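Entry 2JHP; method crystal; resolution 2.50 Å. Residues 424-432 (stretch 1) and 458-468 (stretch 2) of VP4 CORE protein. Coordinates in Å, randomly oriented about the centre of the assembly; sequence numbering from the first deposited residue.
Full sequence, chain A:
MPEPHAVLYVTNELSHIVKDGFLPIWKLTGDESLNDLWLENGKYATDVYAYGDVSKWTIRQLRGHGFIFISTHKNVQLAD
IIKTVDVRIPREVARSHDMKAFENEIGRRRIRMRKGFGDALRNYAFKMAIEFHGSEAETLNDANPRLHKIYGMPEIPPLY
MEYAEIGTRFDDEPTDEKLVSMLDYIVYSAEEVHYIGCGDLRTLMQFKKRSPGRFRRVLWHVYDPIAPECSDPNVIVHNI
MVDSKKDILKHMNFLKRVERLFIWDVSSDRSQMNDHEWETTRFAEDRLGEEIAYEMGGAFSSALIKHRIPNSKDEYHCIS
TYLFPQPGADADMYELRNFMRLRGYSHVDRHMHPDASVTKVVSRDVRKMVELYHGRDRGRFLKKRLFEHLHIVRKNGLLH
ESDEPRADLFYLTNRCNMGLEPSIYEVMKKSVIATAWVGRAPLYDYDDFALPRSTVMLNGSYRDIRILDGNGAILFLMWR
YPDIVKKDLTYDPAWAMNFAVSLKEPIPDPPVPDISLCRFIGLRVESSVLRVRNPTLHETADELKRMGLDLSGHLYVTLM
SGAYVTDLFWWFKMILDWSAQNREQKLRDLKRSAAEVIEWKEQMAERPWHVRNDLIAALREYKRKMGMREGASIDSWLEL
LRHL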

# COMPACT_ATOMS: atom_id res chain seq x y z
N ILE A 424 -2.64 -1.44 18.88
CA ILE A 424 -3.11 -0.92 17.60
C ILE A 424 -3.46 0.55 17.78
O ILE A 424 -2.97 1.40 17.04
CB ILE A 424 -4.33 -1.74 17.03
CG1 ILE A 424 -3.86 -3.12 16.55
CG2 ILE A 424 -5.06 -0.96 15.91
CD1 ILE A 424 -4.98 -4.05 16.10
N TYR A 425 -4.29 0.86 18.77
CA TYR A 425 -4.66 2.24 19.07
C TYR A 425 -3.45 3.09 19.46
O TYR A 425 -3.37 4.27 19.13
CB TYR A 425 -5.78 2.30 20.12
CG TYR A 425 -7.11 1.81 19.60
CD1 TYR A 425 -7.72 0.66 20.12
CD2 TYR A 425 -7.76 2.49 18.57
CE1 TYR A 425 -8.95 0.20 19.61
CE2 TYR A 425 -8.99 2.03 18.05
CZ TYR A 425 -9.57 0.90 18.58
OH TYR A 425 -10.77 0.51 18.05
N GLU A 426 -2.49 2.46 20.14
CA GLU A 426 -1.23 3.10 20.49
C GLU A 426 -0.46 3.54 19.24
O GLU A 426 0.16 4.59 19.23
CB GLU A 426 -0.38 2.17 21.36
CG GLU A 426 0.61 2.87 22.28
CD GLU A 426 0.12 3.00 23.72
OE1 GLU A 426 -0.40 1.99 24.26
OE2 GLU A 426 0.27 4.09 24.34
N VAL A 427 -0.52 2.73 18.18
CA VAL A 427 0.04 3.14 16.89
C VAL A 427 -0.73 4.32 16.26
O VAL A 427 -0.13 5.32 15.85
CB VAL A 427 0.11 1.97 15.89
CG1 VAL A 427 0.47 2.47 14.50
CG2 VAL A 427 1.11 0.95 16.35
N MET A 428 -2.06 4.21 16.22
CA MET A 428 -2.91 5.27 15.66
C MET A 428 -2.81 6.62 16.41
O MET A 428 -3.15 7.67 15.87
CB MET A 428 -4.36 4.79 15.54
CG MET A 428 -4.50 3.42 14.85
SD MET A 428 -6.07 3.07 14.03
CE MET A 428 -7.24 3.90 15.10
N LYS A 429 -2.33 6.59 17.65
CA LYS A 429 -2.12 7.81 18.43
C LYS A 429 -0.85 8.58 18.00
O LYS A 429 -0.77 9.80 18.17
CB LYS A 429 -2.10 7.45 19.93
CG LYS A 429 -1.93 8.54 20.94
CD LYS A 429 -2.02 7.84 22.29
CE LYS A 429 -2.22 8.78 23.46
NZ LYS A 429 -0.92 8.95 24.14
N LYS A 430 0.12 7.87 17.43
CA LYS A 430 1.43 8.47 17.12
C LYS A 430 1.83 8.39 15.64
O LYS A 430 2.78 9.04 15.22
CB LYS A 430 2.53 7.88 18.01
CG LYS A 430 2.73 6.35 17.89
CD LYS A 430 3.90 5.84 18.73
CE LYS A 430 4.17 4.35 18.48
NZ LYS A 430 5.58 3.96 18.83
N SER A 431 1.10 7.61 14.85
CA SER A 431 1.46 7.44 13.44
C SER A 431 1.13 8.70 12.65
O SER A 431 0.22 9.44 13.03
CB SER A 431 0.75 6.23 12.85
OG SER A 431 1.00 6.13 11.47
N VAL A 432 1.87 8.95 11.58
CA VAL A 432 1.61 10.11 10.72
C VAL A 432 0.39 9.82 9.88
O VAL A 432 -0.38 10.72 9.56
CB VAL A 432 2.80 10.47 9.80
CG1 VAL A 432 2.45 11.61 8.88
CG2 VAL A 432 4.03 10.83 10.62
N LEU A 458 -14.05 7.21 19.20
CA LEU A 458 -13.87 7.61 20.59
C LEU A 458 -12.41 7.55 21.08
O LEU A 458 -12.02 8.30 21.97
CB LEU A 458 -14.82 6.83 21.51
CG LEU A 458 -16.31 7.14 21.25
CD1 LEU A 458 -17.24 6.04 21.71
CD2 LEU A 458 -16.69 8.46 21.90
N ASN A 459 -11.62 6.65 20.50
CA ASN A 459 -10.22 6.47 20.89
C ASN A 459 -9.25 7.21 20.00
O ASN A 459 -8.22 7.68 20.47
CB ASN A 459 -9.85 4.99 20.84
CG ASN A 459 -10.57 4.17 21.88
OD1 ASN A 459 -11.36 4.68 22.67
ND2 ASN A 459 -10.30 2.86 21.88
N GLY A 460 -9.58 7.29 18.72
CA GLY A 460 -8.67 7.78 17.69
C GLY A 460 -8.45 9.28 17.67
O GLY A 460 -7.35 9.73 17.33
N SER A 461 -9.48 10.05 18.02
CA SER A 461 -9.45 11.50 17.85
C SER A 461 -8.70 12.24 18.95
O SER A 461 -9.06 12.17 20.13
CB SER A 461 -10.87 12.05 17.73
OG SER A 461 -10.86 13.46 17.59
N TYR A 462 -7.65 12.95 18.55
CA TYR A 462 -6.91 13.83 19.46
C TYR A 462 -6.73 15.20 18.84
O TYR A 462 -6.92 15.40 17.64
CB TYR A 462 -5.53 13.25 19.79
CG TYR A 462 -5.58 11.96 20.57
CD1 TYR A 462 -5.68 10.73 19.91
CD2 TYR A 462 -5.51 11.95 21.97
CE1 TYR A 462 -5.72 9.53 20.61
CE2 TYR A 462 -5.55 10.74 22.69
CZ TYR A 462 -5.66 9.54 21.99
OH TYR A 462 -5.70 8.35 22.66
N ARG A 463 -6.36 16.15 19.68
CA ARG A 463 -6.00 17.48 19.23
C ARG A 463 -5.19 17.38 17.93
O ARG A 463 -5.58 17.94 16.90
CB ARG A 463 -5.23 18.16 20.36
CG ARG A 463 -5.15 19.67 20.34
CD ARG A 463 -4.20 20.15 21.44
NE ARG A 463 -2.83 19.65 21.26
CZ ARG A 463 -2.28 18.63 21.92
NH1 ARG A 463 -2.97 17.98 22.86
NH2 ARG A 463 -1.03 18.26 21.66
N ASP A 464 -4.10 16.62 17.96
CA ASP A 464 -3.22 16.45 16.79
C ASP A 464 -3.55 15.27 15.88
O ASP A 464 -2.98 15.15 14.80
CB ASP A 464 -1.75 16.35 17.21
CG ASP A 464 -1.23 17.66 17.82
OD1 ASP A 464 -1.85 18.73 17.61
OD2 ASP A 464 -0.19 17.60 18.52
N ILE A 465 -4.46 14.40 16.31
CA ILE A 465 -4.82 13.23 15.49
C ILE A 465 -6.24 13.32 14.95
O ILE A 465 -7.22 13.29 15.69
CB ILE A 465 -4.58 11.88 16.22
CG1 ILE A 465 -3.14 11.76 16.72
CG2 ILE A 465 -4.89 10.70 15.27
CD1 ILE A 465 -2.10 11.60 15.63
N ARG A 466 -6.29 13.45 13.63
CA ARG A 466 -7.51 13.51 12.86
C ARG A 466 -7.96 12.07 12.52
O ARG A 466 -7.17 11.26 12.03
CB ARG A 466 -7.20 14.29 11.58
CG ARG A 466 -8.18 15.38 11.18
CD ARG A 466 -8.03 16.66 12.01
NE ARG A 466 -8.60 16.44 13.34
CZ ARG A 466 -7.89 16.47 14.47
NH1 ARG A 466 -8.48 16.24 15.62
NH2 ARG A 466 -6.59 16.73 14.44
N ILE A 467 -9.21 11.74 12.83
CA ILE A 467 -9.71 10.38 12.62
C ILE A 467 -10.93 10.36 11.72
O ILE A 467 -11.97 10.93 12.05
CB ILE A 467 -9.96 9.62 13.98
CG1 ILE A 467 -10.25 8.13 13.74
CG2 ILE A 467 -11.07 10.25 14.78
CD1 ILE A 467 -9.02 7.32 13.40
N LEU A 468 -10.79 9.73 10.56
CA LEU A 468 -11.83 9.75 9.53
C LEU A 468 -11.94 8.42 8.83
O LEU A 468 -11.03 7.60 8.90
CB LEU A 468 -11.51 10.82 8.48
CG LEU A 468 -11.23 12.26 8.87
CD1 LEU A 468 -10.61 12.91 7.67
CD2 LEU A 468 -12.50 13.01 9.28

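No hydrogen bond or salt bridge links these two stretches: the 370 Å² they bury, summed over both sides, is held by van der Waals packing, although polar residues supply much of the surface. The backbones come closest where a helix in stretch 1 passes the last helical turn of stretch 2, with Lys429 CA 6.6 Å from Gly460 CA. Gly460 has no side chain, and an ideal CB there would lie 2.9 Å from Ile467 CG1, a clash within its own stretch.

Two aromatic rings present a face to a polar partner. Asn459 ND2 lies over one face of Tyr425, 3.7 Å from Tyr425 CE1, so the amide packs on the ring's pi surface. Across the interface the relation is reversed: Lys429, with chi1, chi2 and chi3 all t, extends its aliphatic chain along Tyr462. Lys429 CG sits over one face of that ring, and Lys429 CE reaches 3.6 Å from Tyr462 OH, so the contact uses the lysine's methylenes.

Ile465 is the most covered residue of stretch 2, at 59 Å², second overall to Lys429 at 68 Å². Its CA-to-CB bond points toward stretch 1, and its side chain meets main-chain oxygens: Ile465 CG2 is 3.5 Å from Met428 O, and Ile465 CD1 is 3.4 Å from Lys429 O. A methyl group cannot bond these carbonyls as a conventional donor, so the fit is steric. A purely apolar pair lies nearby, Met428 CE 4.2 Å from Ile467 CD1; the Met428 CA-to-CB bond points sideways, but the end of its chain comes nearer.

Within stretch 2, local bonds link Tyr462, Arg463, Ile465 and Arg466. Tyr462 N donates to Ile465 O at 2.9 Å, with a weak return bond from Ile465 N to Tyr462 O at 3.0 Å, closing a turn. Arg466 NH1 also donates to Tyr462 O (2.7 Å), and Arg466 NH2 to Arg463 O (2.9 Å), tying the arginine to this turn.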